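Local coordinates for Crov588 (Cafeteriavirus, PDB 6NYR), which is of unknown function but folds as a nearly closed ring of leucine-rich (FNIP) repeats that may serve as a binding scaffold, at residues L640-L645 and S669-K674. Sequence-based numbering, arbitrary orientation.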
loop_
_atom_site.group_PDB
_atom_site.type_symbol
_atom_site.label_atom_id
_atom_site.label_comp_id
_atom_site.label_asym_id
_atom_site.label_seq_id
_atom_site.Cartn_x
_atom_site.Cartn_y
_atom_site.Cartn_z
ATOM N N LEU A 640 2.638 34.725 -21.205
ATOM C CA LEU A 640 4.042 34.617 -20.838
ATOM C C LEU A 640 4.902 34.932 -22.056
ATOM O O LEU A 640 4.594 34.508 -23.174
ATOM C CB LEU A 640 4.393 33.227 -20.309
ATOM C CG LEU A 640 3.839 32.837 -18.942
ATOM C CD1 LEU A 640 4.131 31.368 -18.678
ATOM C CD2 LEU A 640 4.428 33.706 -17.850
ATOM N N THR A 641 5.976 35.678 -21.832
ATOM C CA THR A 641 6.962 35.972 -22.860
ATOM C C THR A 641 8.268 35.282 -22.491
ATOM O O THR A 641 8.508 34.940 -21.330
ATOM C CB THR A 641 7.182 37.480 -23.007
ATOM O OG1 THR A 641 7.737 38.006 -21.797
ATOM C CG2 THR A 641 5.862 38.184 -23.308
ATOM N N GLU A 642 9.116 35.072 -23.499
ATOM C CA GLU A 642 10.356 34.339 -23.267
ATOM C C GLU A 642 11.316 35.138 -22.393
ATOM O O GLU A 642 12.108 34.550 -21.646
ATOM C CB GLU A 642 10.999 33.976 -24.607
ATOM C CG GLU A 642 10.137 33.019 -25.433
ATOM C CD GLU A 642 10.934 31.990 -26.216
ATOM O OE1 GLU A 642 12.111 31.752 -25.876
ATOM O OE2 GLU A 642 10.376 31.420 -27.180
ATOM N N ASN A 643 11.258 36.470 -22.462
ATOM C CA ASN A 643 12.128 37.326 -21.667
ATOM C C ASN A 643 11.704 37.423 -20.207
ATOM O O ASN A 643 12.378 38.106 -19.428
ATOM C CB ASN A 643 12.175 38.734 -22.270
ATOM C CG ASN A 643 10.800 39.379 -22.367
ATOM O OD1 ASN A 643 9.811 38.845 -21.867
ATOM N ND2 ASN A 643 10.737 40.541 -23.007
ATOM N N VAL A 644 10.617 36.756 -19.821
ATOM C CA VAL A 644 10.087 36.811 -18.464
ATOM C C VAL A 644 10.461 35.536 -17.724
ATOM O O VAL A 644 10.551 35.525 -16.492
ATOM C CB VAL A 644 8.559 37.016 -18.496
ATOM C CG1 VAL A 644 7.907 36.440 -17.262
ATOM C CG2 VAL A 644 8.222 38.499 -18.654
ATOM N N LEU A 645 10.657 34.464 -18.455
ATOM C CA LEU A 645 10.988 33.167 -17.865
ATOM C C LEU A 645 12.491 33.059 -17.648
ATOM O O LEU A 645 13.269 33.427 -18.540
ATOM C CB LEU A 645 10.516 32.041 -18.760
ATOM C CG LEU A 645 9.003 31.979 -18.999
ATOM C CD1 LEU A 645 8.672 31.003 -20.114
ATOM C CD2 LEU A 645 8.273 31.591 -17.724
ATOM N N SER A 669 8.548 25.390 -30.286
ATOM C CA SER A 669 9.518 24.590 -31.020
ATOM C C SER A 669 10.943 25.104 -30.866
ATOM O O SER A 669 11.844 24.608 -31.553
ATOM C CB SER A 669 9.151 24.547 -32.506
ATOM O OG SER A 669 9.721 25.644 -33.200
ATOM N N LYS A 670 11.166 26.090 -29.993
ATOM C CA LYS A 670 12.497 26.648 -29.797
ATOM C C LYS A 670 12.837 26.842 -28.324
ATOM O O LYS A 670 13.890 27.422 -28.019
ATOM C CB LYS A 670 12.631 27.990 -30.526
ATOM C CG LYS A 670 12.568 27.896 -32.041
ATOM C CD LYS A 670 12.565 29.282 -32.675
ATOM C CE LYS A 670 12.425 29.204 -34.187
ATOM N NZ LYS A 670 13.695 28.784 -34.844
ATOM N N ILE A 671 11.977 26.384 -27.404
ATOM C CA ILE A 671 12.242 26.574 -25.982
ATOM C C ILE A 671 13.166 25.474 -25.467
ATOM O O ILE A 671 13.284 24.393 -26.051
ATOM C CB ILE A 671 10.927 26.616 -25.188
ATOM C CG1 ILE A 671 10.120 25.336 -25.420
ATOM C CG2 ILE A 671 10.113 27.848 -25.565
ATOM C CD1 ILE A 671 8.807 25.284 -24.648
ATOM N N LYS A 672 13.833 25.768 -24.352
ATOM C CA LYS A 672 14.716 24.811 -23.701
ATOM C C LYS A 672 14.027 24.026 -22.592
ATOM O O LYS A 672 14.602 23.050 -22.096
ATOM C CB LYS A 672 15.938 25.533 -23.124
ATOM C CG LYS A 672 16.976 25.954 -24.156
ATOM C CD LYS A 672 17.596 27.306 -23.805
ATOM C CE LYS A 672 19.123 27.259 -23.833
ATOM N NZ LYS A 672 19.668 26.772 -25.130
ATOM N N PHE A 673 12.819 24.415 -22.201
ATOM C CA PHE A 673 12.104 23.766 -21.113
ATOM C C PHE A 673 10.964 22.912 -21.658
ATOM O O PHE A 673 10.623 22.954 -22.841
ATOM C CB PHE A 673 11.562 24.801 -20.115
ATOM C CG PHE A 673 10.627 25.802 -20.725
ATOM C CD1 PHE A 673 9.268 25.537 -20.815
ATOM C CD2 PHE A 673 11.103 27.008 -21.204
ATOM C CE1 PHE A 673 8.406 26.457 -21.376
ATOM C CE2 PHE A 673 10.244 27.932 -21.768
ATOM C CZ PHE A 673 8.897 27.655 -21.854
ATOM N N LYS A 674 10.385 22.124 -20.760
ATOM C CA LYS A 674 9.318 21.181 -21.066
ATOM C C LYS A 674 8.011 21.693 -20.482
ATOM O O LYS A 674 7.980 22.211 -19.362
ATOM C CB LYS A 674 9.683 19.805 -20.508
ATOM C CG LYS A 674 8.592 18.770 -20.538
ATOM C CD LYS A 674 8.204 18.398 -19.117
ATOM C CE LYS A 674 7.463 17.071 -19.075
ATOM N NZ LYS A 674 8.409 15.925 -19.178
#
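L645 meets the phenyl ring of F673 through a single methyl: its CD1 lies 3.8 Å from F673 CZ and equally close to F673 CE2, approaching obliquely at the far end of the ring. The two side chains run at about a right angle. F673 already leaves its backbone facing 640-645; with CG between backbone N and carbonyl carbon (chi1 59°) its ring lies beside I671. There the CD1 methyl of I671 rests 3.5 Å above one ring face, offset toward the rim, and would hinder the ring from moving toward that side. The other branch of I671, CG2, faces E642, whose OE2 comes to 3.9 Å. F673 also packs on L652 of strand 651-655, within the last FNIP repeat at the C-terminal end of the ring, and I671 on I666, which L640 touches too. No hydrogen bond or salt bridge joins 640-645 to 669-674, and their CA atoms come no nearer than 8.4 Å, between E642 and I671. What holds the pair directly is slight: one apolar methyl-ring contact, and an E642 carboxylate that merely lies against a methyl at the exposed edge.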